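Long-range contact in ESX-5 secretion-associated protein EspG5 (Mycobacterium marinum, PDB 6VJ5), which acts as a cytoplasmic chaperone specific for cognate PE/PPE proteins, preventing aggregation of their dimers and supporting their secretion: residues 158-169 and 244-252. Sequence-based numbering, arbitrary orientation.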
loop_
_atom_site.group_PDB
_atom_site.type_symbol
_atom_site.label_atom_id
_atom_site.label_comp_id
_atom_site.label_asym_id
_atom_site.label_seq_id
_atom_site.Cartn_x
_atom_site.Cartn_y
_atom_site.Cartn_z
ATOM N N LEU C 158 -17.367 -27.278 -13.079
ATOM C CA LEU C 158 -16.442 -27.870 -14.037
ATOM C C LEU C 158 -17.161 -28.261 -15.323
ATOM O O LEU C 158 -16.705 -27.927 -16.424
ATOM C CB LEU C 158 -15.748 -29.073 -13.404
ATOM C CG LEU C 158 -14.725 -29.794 -14.276
ATOM C CD1 LEU C 158 -13.777 -28.798 -14.921
ATOM C CD2 LEU C 158 -13.951 -30.808 -13.447
ATOM N N GLU C 159 -18.299 -28.951 -15.204
ATOM C CA GLU C 159 -19.063 -29.314 -16.393
ATOM C C GLU C 159 -19.500 -28.081 -17.178
ATOM O O GLU C 159 -19.630 -28.142 -18.405
ATOM C CB GLU C 159 -20.287 -30.148 -16.007
ATOM C CG GLU C 159 -19.972 -31.472 -15.308
ATOM C CD GLU C 159 -19.553 -32.573 -16.269
ATOM O OE1 GLU C 159 -19.314 -32.272 -17.452
ATOM O OE2 GLU C 159 -19.467 -33.747 -15.841
ATOM N N SER C 160 -19.731 -26.955 -16.499
ATOM C CA SER C 160 -20.098 -25.739 -17.215
ATOM C C SER C 160 -18.981 -25.228 -18.113
ATOM O O SER C 160 -19.242 -24.375 -18.967
ATOM C CB SER C 160 -20.503 -24.633 -16.233
ATOM O OG SER C 160 -19.373 -24.069 -15.593
ATOM N N ILE C 161 -17.760 -25.718 -17.942
ATOM C CA ILE C 161 -16.639 -25.372 -18.797
ATOM C C ILE C 161 -16.435 -26.413 -19.888
ATOM O O ILE C 161 -16.266 -26.071 -21.056
ATOM C CB ILE C 161 -15.358 -25.198 -17.951
ATOM C CG1 ILE C 161 -15.512 -24.030 -16.977
ATOM C CG2 ILE C 161 -14.153 -24.991 -18.854
ATOM C CD1 ILE C 161 -14.435 -23.984 -15.917
ATOM N N HIS C 162 -16.466 -27.691 -19.519
ATOM C CA HIS C 162 -16.135 -28.768 -20.441
ATOM C C HIS C 162 -16.687 -30.065 -19.877
ATOM O O HIS C 162 -16.451 -30.385 -18.707
ATOM C CB HIS C 162 -14.618 -28.868 -20.638
ATOM C CG HIS C 162 -14.181 -30.076 -21.407
ATOM N ND1 HIS C 162 -13.912 -31.283 -20.801
ATOM C CD2 HIS C 162 -13.948 -30.257 -22.728
ATOM C CE1 HIS C 162 -13.542 -32.160 -21.716
ATOM N NE2 HIS C 162 -13.555 -31.563 -22.894
ATOM N N HIS C 163 -17.419 -30.805 -20.697
ATOM C CA HIS C 163 -17.981 -32.070 -20.260
ATOM C C HIS C 163 -16.961 -33.182 -20.455
ATOM O O HIS C 163 -16.255 -33.226 -21.465
ATOM C CB HIS C 163 -19.259 -32.414 -21.016
ATOM C CG HIS C 163 -19.887 -33.688 -20.550
ATOM N ND1 HIS C 163 -19.670 -34.895 -21.177
ATOM C CD2 HIS C 163 -20.693 -33.950 -19.495
ATOM C CE1 HIS C 163 -20.333 -35.843 -20.540
ATOM N NE2 HIS C 163 -20.964 -35.296 -19.517
ATOM N N ALA C 164 -16.897 -34.084 -19.480
ATOM C CA ALA C 164 -15.966 -35.201 -19.536
ATOM C C ALA C 164 -16.500 -36.323 -18.661
ATOM O O ALA C 164 -17.172 -36.079 -17.658
ATOM C CB ALA C 164 -14.562 -34.785 -19.082
ATOM N N ASP C 165 -16.207 -37.536 -19.057
ATOM C CA ASP C 165 -16.606 -38.718 -18.315
ATOM C C ASP C 165 -15.427 -39.244 -17.509
ATOM O O ASP C 165 -14.270 -39.010 -17.871
ATOM C CB ASP C 165 -17.105 -39.806 -19.268
ATOM C CG ASP C 165 -18.390 -39.411 -19.991
ATOM O OD1 ASP C 165 -19.367 -39.029 -19.311
ATOM O OD2 ASP C 165 -18.419 -39.472 -21.240
ATOM N N PRO C 166 -15.687 -39.935 -16.401
ATOM C CA PRO C 166 -14.585 -40.505 -15.614
ATOM C C PRO C 166 -13.625 -41.305 -16.483
ATOM O O PRO C 166 -14.027 -42.208 -17.219
ATOM C CB PRO C 166 -15.304 -41.398 -14.595
ATOM C CG PRO C 166 -16.658 -40.774 -14.435
ATOM C CD PRO C 166 -17.007 -40.184 -15.789
ATOM N N ALA C 167 -12.341 -40.966 -16.394
ATOM C CA ALA C 167 -11.332 -41.708 -17.134
ATOM C C ALA C 167 -11.372 -43.181 -16.743
ATOM O O ALA C 167 -11.750 -43.544 -15.626
ATOM C CB ALA C 167 -9.938 -41.135 -16.877
ATOM N N ALA C 168 -10.987 -44.035 -17.689
ATOM C CA ALA C 168 -10.950 -45.478 -17.462
ATOM C C ALA C 168 -9.570 -45.829 -16.917
ATOM O O ALA C 168 -8.663 -46.249 -17.640
ATOM C CB ALA C 168 -11.269 -46.233 -18.746
ATOM N N ILE C 169 -9.412 -45.637 -15.608
ATOM C CA ILE C 169 -8.151 -45.904 -14.937
ATOM C C ILE C 169 -8.410 -46.792 -13.727
ATOM O O ILE C 169 -9.540 -46.931 -13.256
ATOM C CB ILE C 169 -7.428 -44.612 -14.508
ATOM C CG1 ILE C 169 -8.065 -44.036 -13.248
ATOM C CG2 ILE C 169 -7.473 -43.578 -15.620
ATOM C CD1 ILE C 169 -7.165 -43.046 -12.529
ATOM N N LEU C 244 -8.762 -32.034 -10.136
ATOM C CA LEU C 244 -9.454 -32.703 -11.225
ATOM C C LEU C 244 -8.898 -32.194 -12.547
ATOM O O LEU C 244 -8.668 -30.990 -12.706
ATOM C CB LEU C 244 -10.958 -32.444 -11.177
ATOM C CG LEU C 244 -11.668 -32.710 -9.852
ATOM C CD1 LEU C 244 -13.171 -32.553 -10.067
ATOM C CD2 LEU C 244 -11.347 -34.078 -9.314
ATOM N N LYS C 245 -8.694 -33.111 -13.495
ATOM C CA LYS C 245 -8.149 -32.762 -14.800
ATOM C C LYS C 245 -8.873 -33.525 -15.898
ATOM O O LYS C 245 -9.169 -34.713 -15.745
ATOM C CB LYS C 245 -6.650 -33.074 -14.880
ATOM C CG LYS C 245 -5.803 -32.371 -13.834
ATOM C CD LYS C 245 -4.355 -32.836 -13.905
ATOM C CE LYS C 245 -3.517 -32.227 -12.796
ATOM N NZ LYS C 245 -3.427 -30.746 -12.916
ATOM N N ASP C 246 -9.120 -32.838 -17.016
ATOM C CA ASP C 246 -9.855 -33.388 -18.155
ATOM C C ASP C 246 -8.905 -33.635 -19.323
ATOM O O ASP C 246 -8.540 -32.702 -20.045
ATOM C CB ASP C 246 -10.970 -32.440 -18.594
ATOM C CG ASP C 246 -12.145 -32.452 -17.666
ATOM O OD1 ASP C 246 -12.052 -33.121 -16.620
ATOM O OD2 ASP C 246 -13.165 -31.803 -17.985
ATOM N N GLY C 247 -8.536 -34.899 -19.535
ATOM C CA GLY C 247 -7.722 -35.295 -20.660
ATOM C C GLY C 247 -8.507 -36.089 -21.696
ATOM O O GLY C 247 -9.667 -36.451 -21.499
ATOM N N SER C 248 -7.839 -36.345 -22.827
ATOM C CA SER C 248 -8.445 -37.142 -23.890
ATOM C C SER C 248 -9.078 -38.409 -23.336
ATOM O O SER C 248 -10.165 -38.814 -23.765
ATOM C CB SER C 248 -7.393 -37.516 -24.934
ATOM O OG SER C 248 -6.805 -36.370 -25.509
ATOM N N GLY C 249 -8.400 -39.059 -22.391
ATOM C CA GLY C 249 -8.861 -40.295 -21.810
ATOM C C GLY C 249 -9.838 -40.158 -20.673
ATOM O O GLY C 249 -10.101 -41.141 -19.980
ATOM N N GLY C 250 -10.382 -38.968 -20.450
ATOM C CA GLY C 250 -11.377 -38.756 -19.417
ATOM C C GLY C 250 -10.849 -37.897 -18.280
ATOM O O GLY C 250 -9.715 -37.415 -18.290
ATOM N N ARG C 251 -11.722 -37.732 -17.287
ATOM C CA ARG C 251 -11.465 -36.857 -16.153
ATOM C C ARG C 251 -10.867 -37.644 -14.997
ATOM O O ARG C 251 -11.429 -38.657 -14.568
ATOM C CB ARG C 251 -12.758 -36.178 -15.707
ATOM C CG ARG C 251 -12.592 -35.228 -14.531
ATOM C CD ARG C 251 -13.892 -34.496 -14.261
ATOM N NE ARG C 251 -14.246 -33.610 -15.365
ATOM C CZ ARG C 251 -15.486 -33.229 -15.648
ATOM N NH1 ARG C 251 -16.498 -33.669 -14.906
ATOM N NH2 ARG C 251 -15.713 -32.412 -16.672
ATOM N N ILE C 252 -9.737 -37.160 -14.487
ATOM C CA ILE C 252 -8.995 -37.817 -13.418
ATOM C C ILE C 252 -9.036 -36.945 -12.172
ATOM O O ILE C 252 -9.103 -35.712 -12.247
ATOM C CB ILE C 252 -7.535 -38.089 -13.841
ATOM C CG1 ILE C 252 -7.503 -38.823 -15.183
ATOM C CG2 ILE C 252 -6.806 -38.879 -12.769
ATOM C CD1 ILE C 252 -6.105 -39.117 -15.699
#
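L158 and A164 enclose the guanidinium of R251 and show how one buried ion pair can gather a passing loop: methyl CD2 of L158 sits over one face, 3.4 Å from NE of R251, while CB of A164 covers the opposite face. The guanidinium grips D246 of the neighbouring antiparallel strand side-on: NE bonds to OD1 of D246 at 2.6 Å and NH2 to OD2, both oxygens lying in the guanidinium plane. The bend at chi3 (-66°) of an otherwise extended R251 chain turns its end to this partner. OD2 of D246 takes a second bond on its anti side, somewhat out of the carboxylate plane, from ND1 of H162 at 3.0 Å, which helps set the rotation of the imidazole; the paired charges probably temper the carboxylate's basicity. The backbone is equally firm: R251 N donates to D165 O, and A167 N to R251 O, at 3.1 Å.

Toward solvent the hold is looser. E159 OE2 receives R251 NH1 at 3.1 Å from above the carboxylate plane, with the two flat groups turned 69° apart. CB of D165 and of P166 leaves the backbone away from the hairpin, and both residues are exposed.

The two backbone bonds make a single beta bridge between P166 and R251, fastening the loop that follows helix 147-159 alongside strand 250-256, next to the type I turn (G247 to G250) of a beta hairpin in the EspG antiparallel sheet.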